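Local coordinates for hypothetical protein (Uncultured marine organism, PDB 2OD5), which is of unknown function but has a winged-helix-like architecture and probably binds nucleic acid, at residues Val14-Lys19 / Ser40-Gly45; Ile61-Tyr66 / Asp78-Ala83. All blocks are in the same frame, centred on the assembly; numbering follows the deposited sequence. Where two conformers were deposited one is given.

How the contacts relate
From the N terminus the chain runs through helix 9-23, a short strand at 29-30 and helix 31-39. Contact 1 is made where the loop after helix 31-39 comes back to helix 9-23, closing a loop of twenty residues, thirteen of them helical. Helix 48-57 follows, and contact 2 then pairs strand 61-71 with strand 75-84, a hairpin closure with no helix between its segments. Contacts 1 and 2 are in series, neither nested nor crossed; their centres lie about 19 Å apart and their nearest atoms about 5 Å apart. Contact 1 ties residues 40-45 to helix 9-23 at the surface, whereas contact 2 joins two of the sheet's three strands, with helix 48-57 packed on Ile-61 and Trp-82.

Contact 1. Residues Val14-Lys19 / Ser40-Gly45; sequences VRIREK and STMRHG. With EDO (1,2-ethanediol), chain F.
Thr-41 receives the ammonium end of Lys-19, which reaches across from helix 9-23. Lys-19 NZ donates to the backbone O of Thr-41 at 3.1 Å, from above the carbonyl plane, 48° out of it. A second, weak bond runs from Lys-19 NZ to Thr-41 OG1; that hydroxyl is also hydrogen-bonded to the carbonyl of Ile-38, which ties it to the end of helix 31-39. An alanine in place of Lys-19 would probably leave the Thr-41 carbonyl without this donor and uncover one flank of Met-42. Met-42, a selenomethionine, slides past the lysine in the opposite sense, its CG 3.6 Å from Lys-19 CE. Met-42 CG also lies 3.9 Å from Arg-15 NH1, and its SE rests 3.8 Å from CG1 of the buried Ile-16, the two side chains crossing at about a right angle. At Arg-43 the backbone N donates to a water that also accepts a weak bond from Arg-15 NH1. Arg-15 bends at chi3 (46°), and its NE donates to O2 of a bound ethanediol at 2.6 Å. The arrangement is loop-on-helix packing at the surface of a helix-turn-helix-like domain, pinning the loop between helices 31-39 and 48-57 onto helix 9-23.

Contact 2. Residues Ile61-Tyr66 / Asp78-Ala83; sequences IVKVGY and DICEWA
Lys-63 and Trp-82 face each other as a non-hydrogen-bonded pair in the antiparallel hairpin of strands 61-71 and 75-84, consistent with the wing of a winged-helix fold. The lysine CB sits over the indole, 4.1 Å from the centroid of the six-membered ring and 27° off its normal, a CH-pi contact. CG is anti to the backbone N (chi1 -165°) and stays above the same ring, offset toward the rim. The chain then bends at chi3, and Lys-63 CE lies 3.9 Å from Trp-82 CH2; the modelled position of NZ beyond it is doubtful, being too close to Cys-80. Trp-82 is anchored at its other end, where NE1 is hydrogen-bonded to Thr-31, while its side chain also touches Leu-55 of helix 48-57.

Val-62 and Ala-83 exchange two backbone hydrogen bonds. Next along the strand, the register slips by one residue in a classic beta bulge: Val-64 N donates to Glu-81 O at 2.8 Å, and Gly-65 N adds a weak bond to the same oxygen. Glu-81 N returns a bond to Gly-65 O. With Glu-81 placed as it is, a CB at Gly-65 would meet its OE1, consistent with glycine here. On the face bearing Ala-83, Val-64 CG1 packs 3.8 Å from the alanine CB, and both residues touch Val-88 of helix 85-91. Farther toward the hairpin turn, Tyr-66 presents its ring edge to Cys-80, CD2 lying 3.6 Å from SG in a sulfur-aromatic contact. Beside the bulge, one water donates to Val-64 O and, at 2.7 Å, to Glu-81 OE1.

Contact 1. Residues Val14-Lys19 / Ser40-Gly45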
# COMPACT_ATOMS: atom_id res chain seq x y z
N VAL A 14 -4.41 -12.08 4.75
CA VAL A 14 -4.11 -12.75 3.49
C VAL A 14 -5.02 -12.29 2.33
O VAL A 14 -4.57 -12.10 1.19
CB VAL A 14 -4.27 -14.28 3.64
CG1 VAL A 14 -4.20 -14.97 2.27
CG2 VAL A 14 -3.21 -14.84 4.60
N ARG A 15 -6.30 -12.15 2.61
CA ARG A 15 -7.27 -11.66 1.63
C ARG A 15 -6.92 -10.24 1.19
O ARG A 15 -6.98 -9.90 0.01
CB ARG A 15 -8.66 -11.68 2.27
CG ARG A 15 -9.83 -11.65 1.33
CD ARG A 15 -11.11 -12.19 2.02
NE ARG A 15 -11.31 -11.63 3.37
CZ ARG A 15 -12.05 -10.56 3.66
NH1 ARG A 15 -12.67 -9.86 2.71
NH2 ARG A 15 -12.15 -10.16 4.93
N ILE A 16 -6.58 -9.41 2.16
CA ILE A 16 -6.21 -8.01 1.92
C ILE A 16 -4.97 -7.93 1.04
O ILE A 16 -4.94 -7.17 0.07
CB ILE A 16 -5.99 -7.26 3.22
CG1 ILE A 16 -7.33 -7.06 3.95
CG2 ILE A 16 -5.40 -5.87 2.97
CD1 ILE A 16 -7.23 -6.29 5.27
N ARG A 17 -3.95 -8.74 1.36
CA ARG A 17 -2.73 -8.77 0.54
C ARG A 17 -3.01 -9.10 -0.90
O ARG A 17 -2.41 -8.51 -1.78
CB ARG A 17 -1.72 -9.78 1.06
CG ARG A 17 -1.02 -9.39 2.33
CD ARG A 17 -0.05 -10.51 2.70
NE ARG A 17 0.86 -10.10 3.75
CZ ARG A 17 1.79 -10.89 4.29
NH1 ARG A 17 1.91 -12.14 3.88
NH2 ARG A 17 2.59 -10.42 5.23
N GLU A 18 -3.87 -10.09 -1.16
CA GLU A 18 -4.17 -10.48 -2.53
C GLU A 18 -4.87 -9.36 -3.28
O GLU A 18 -4.60 -9.13 -4.46
CB GLU A 18 -5.00 -11.77 -2.55
CG GLU A 18 -4.29 -12.95 -1.91
N LYS A 19 -5.78 -8.66 -2.61
CA LYS A 19 -6.46 -7.53 -3.25
C LYS A 19 -5.48 -6.41 -3.59
O LYS A 19 -5.55 -5.84 -4.68
CB LYS A 19 -7.52 -6.95 -2.33
CG LYS A 19 -8.73 -7.78 -2.20
CD LYS A 19 -9.80 -6.96 -1.49
CE LYS A 19 -10.99 -7.80 -1.14
NZ LYS A 19 -12.05 -7.75 -2.19
N SER A 40 -13.62 -0.43 -0.38
CA SER A 40 -14.76 -0.46 -1.29
C SER A 40 -15.22 -1.85 -1.66
O SER A 40 -16.30 -1.99 -2.24
CB SER A 40 -14.46 0.34 -2.56
OG SER A 40 -13.67 -0.42 -3.45
N THR A 41 -14.45 -2.89 -1.32
CA THR A 41 -14.74 -4.25 -1.77
C THR A 41 -14.71 -5.31 -0.68
O THR A 41 -14.56 -6.50 -0.97
CB THR A 41 -13.69 -4.65 -2.82
OG1 THR A 41 -12.38 -4.62 -2.22
CG2 THR A 41 -13.73 -3.65 -3.99
N MSE A 42 -14.82 -4.88 0.58
CA MSE A 42 -14.79 -5.75 1.75
C MSE A 42 -15.90 -5.24 2.65
O MSE A 42 -16.23 -4.04 2.60
CB MSE A 42 -13.47 -5.59 2.49
CG MSE A 42 -12.31 -6.08 1.74
SE MSE A 42 -10.80 -6.03 2.87
CE MSE A 42 -10.50 -4.14 2.97
N ARG A 43 -16.48 -6.11 3.46
CA ARG A 43 -17.55 -5.70 4.38
C ARG A 43 -17.06 -4.69 5.43
O ARG A 43 -17.72 -3.67 5.66
CB ARG A 43 -18.16 -6.91 5.09
CG ARG A 43 -19.25 -6.57 6.04
CD ARG A 43 -20.35 -5.72 5.42
NE ARG A 43 -21.45 -5.44 6.35
CZ ARG A 43 -21.49 -4.38 7.16
NH1 ARG A 43 -20.52 -3.50 7.14
NH2 ARG A 43 -22.51 -4.19 7.97
N HIS A 44 -15.94 -4.98 6.07
CA HIS A 44 -15.46 -4.16 7.20
C HIS A 44 -14.19 -3.41 6.88
O HIS A 44 -14.04 -2.27 7.31
CB HIS A 44 -15.26 -5.02 8.44
CG HIS A 44 -16.54 -5.62 8.92
ND1 HIS A 44 -17.59 -4.85 9.38
CD2 HIS A 44 -16.99 -6.90 8.92
CE1 HIS A 44 -18.60 -5.64 9.71
NE2 HIS A 44 -18.27 -6.89 9.43
N GLY A 45 -13.31 -4.03 6.10
CA GLY A 45 -12.14 -3.36 5.59
C GLY A 45 -11.12 -3.09 6.68
O GLY A 45 -11.06 -3.82 7.68
C1 EDO F . -11.85 -12.89 7.29
O1 EDO F . -11.06 -13.91 7.92
C2 EDO F . -12.24 -13.36 5.90
O2 EDO F . -11.08 -13.55 5.08
O HOH W 1 -15.84 -9.06 3.07

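Contact 2. Residues Ile61-Tyr66 / Asp78-Ala83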
# COMPACT_ATOMS: atom_id res chain seq x y z
N ILE A 61 5.27 -6.16 -1.67
CA ILE A 61 4.75 -4.82 -1.92
C ILE A 61 5.76 -3.86 -1.33
O ILE A 61 5.92 -3.83 -0.10
CB ILE A 61 3.38 -4.61 -1.28
CG1 ILE A 61 2.32 -5.53 -1.84
CG2 ILE A 61 2.86 -3.13 -1.54
CD1 ILE A 61 1.11 -5.69 -0.92
N VAL A 62 6.42 -3.10 -2.22
CA VAL A 62 7.57 -2.26 -1.85
C VAL A 62 7.26 -0.75 -1.90
O VAL A 62 6.51 -0.30 -2.73
CB VAL A 62 8.77 -2.52 -2.73
CG1 VAL A 62 9.21 -4.00 -2.63
CG2 VAL A 62 8.49 -2.17 -4.16
N LYS A 63 7.85 0.01 -0.98
CA LYS A 63 7.60 1.46 -0.95
C LYS A 63 8.51 2.14 -1.96
O LYS A 63 9.74 1.99 -1.89
CB LYS A 63 7.92 1.99 0.44
CG LYS A 63 7.37 3.38 0.69
CD LYS A 63 7.98 4.00 1.92
CE LYS A 63 7.18 3.82 3.17
NZ LYS A 63 6.06 4.74 3.35
N VAL A 64 7.93 2.86 -2.91
CA VAL A 64 8.68 3.47 -3.99
C VAL A 64 8.76 4.99 -3.92
O VAL A 64 9.48 5.60 -4.69
CB VAL A 64 8.13 3.06 -5.37
CG1 VAL A 64 8.30 1.52 -5.57
CG2 VAL A 64 6.71 3.45 -5.54
N GLY A 65 8.03 5.57 -3.00
CA GLY A 65 8.06 7.02 -2.82
C GLY A 65 7.30 7.48 -1.62
O GLY A 65 6.51 6.74 -1.04
N TYR A 66 7.55 8.74 -1.26
CA TYR A 66 7.07 9.33 -0.05
C TYR A 66 6.97 10.85 -0.24
O TYR A 66 7.92 11.39 -0.81
CB TYR A 66 8.16 8.99 0.96
CG TYR A 66 8.04 9.50 2.37
CD1 TYR A 66 8.81 10.56 2.80
CD2 TYR A 66 7.21 8.86 3.29
CE1 TYR A 66 8.74 11.01 4.10
CE2 TYR A 66 7.13 9.31 4.61
CZ TYR A 66 7.90 10.38 5.00
OH TYR A 66 7.83 10.85 6.28
N ASP A 78 1.69 12.26 5.92
CA ASP A 78 2.57 11.59 4.96
C ASP A 78 1.71 10.96 3.89
O ASP A 78 0.57 10.59 4.15
CB ASP A 78 3.31 10.41 5.60
CG ASP A 78 4.22 10.80 6.70
OD1 ASP A 78 4.54 12.00 6.81
OD2 ASP A 78 4.62 9.90 7.47
N ILE A 79 2.26 10.82 2.69
CA ILE A 79 1.60 10.06 1.63
C ILE A 79 2.69 9.12 1.12
O ILE A 79 3.77 9.59 0.76
CB ILE A 79 1.17 10.94 0.43
CG1 ILE A 79 0.48 12.22 0.88
CG2 ILE A 79 0.24 10.13 -0.49
CD1 ILE A 79 1.37 13.43 0.86
N CYS A 80 2.44 7.83 1.08
CA CYS A 80 3.45 6.89 0.58
C CYS A 80 2.94 6.24 -0.69
O CYS A 80 1.72 6.08 -0.88
CB CYS A 80 3.77 5.83 1.62
SG CYS A 80 4.51 6.56 3.13
N GLU A 81 3.88 5.89 -1.57
CA GLU A 81 3.58 5.28 -2.85
C GLU A 81 4.13 3.87 -2.81
O GLU A 81 5.28 3.65 -2.37
CB GLU A 81 4.28 6.05 -3.97
CG GLU A 81 3.78 7.48 -4.14
CD GLU A 81 4.80 8.43 -4.72
OE1 GLU A 81 5.85 8.00 -5.23
OE2 GLU A 81 4.55 9.62 -4.65
N TRP A 82 3.33 2.93 -3.30
CA TRP A 82 3.67 1.51 -3.24
C TRP A 82 3.51 0.84 -4.59
O TRP A 82 2.64 1.19 -5.37
CB TRP A 82 2.72 0.85 -2.25
CG TRP A 82 2.71 1.41 -0.92
CD1 TRP A 82 1.91 2.44 -0.48
CD2 TRP A 82 3.54 1.05 0.18
NE1 TRP A 82 2.17 2.70 0.83
CE2 TRP A 82 3.16 1.88 1.26
CE3 TRP A 82 4.53 0.09 0.38
CZ2 TRP A 82 3.73 1.77 2.50
CZ3 TRP A 82 5.10 -0.01 1.64
CH2 TRP A 82 4.71 0.85 2.66
N ALA A 83 4.32 -0.19 -4.83
CA ALA A 83 4.31 -0.97 -6.06
C ALA A 83 4.55 -2.42 -5.72
O ALA A 83 5.10 -2.73 -4.67
CB ALA A 83 5.44 -0.47 -6.98
O HOH W 2 7.96 7.09 -6.71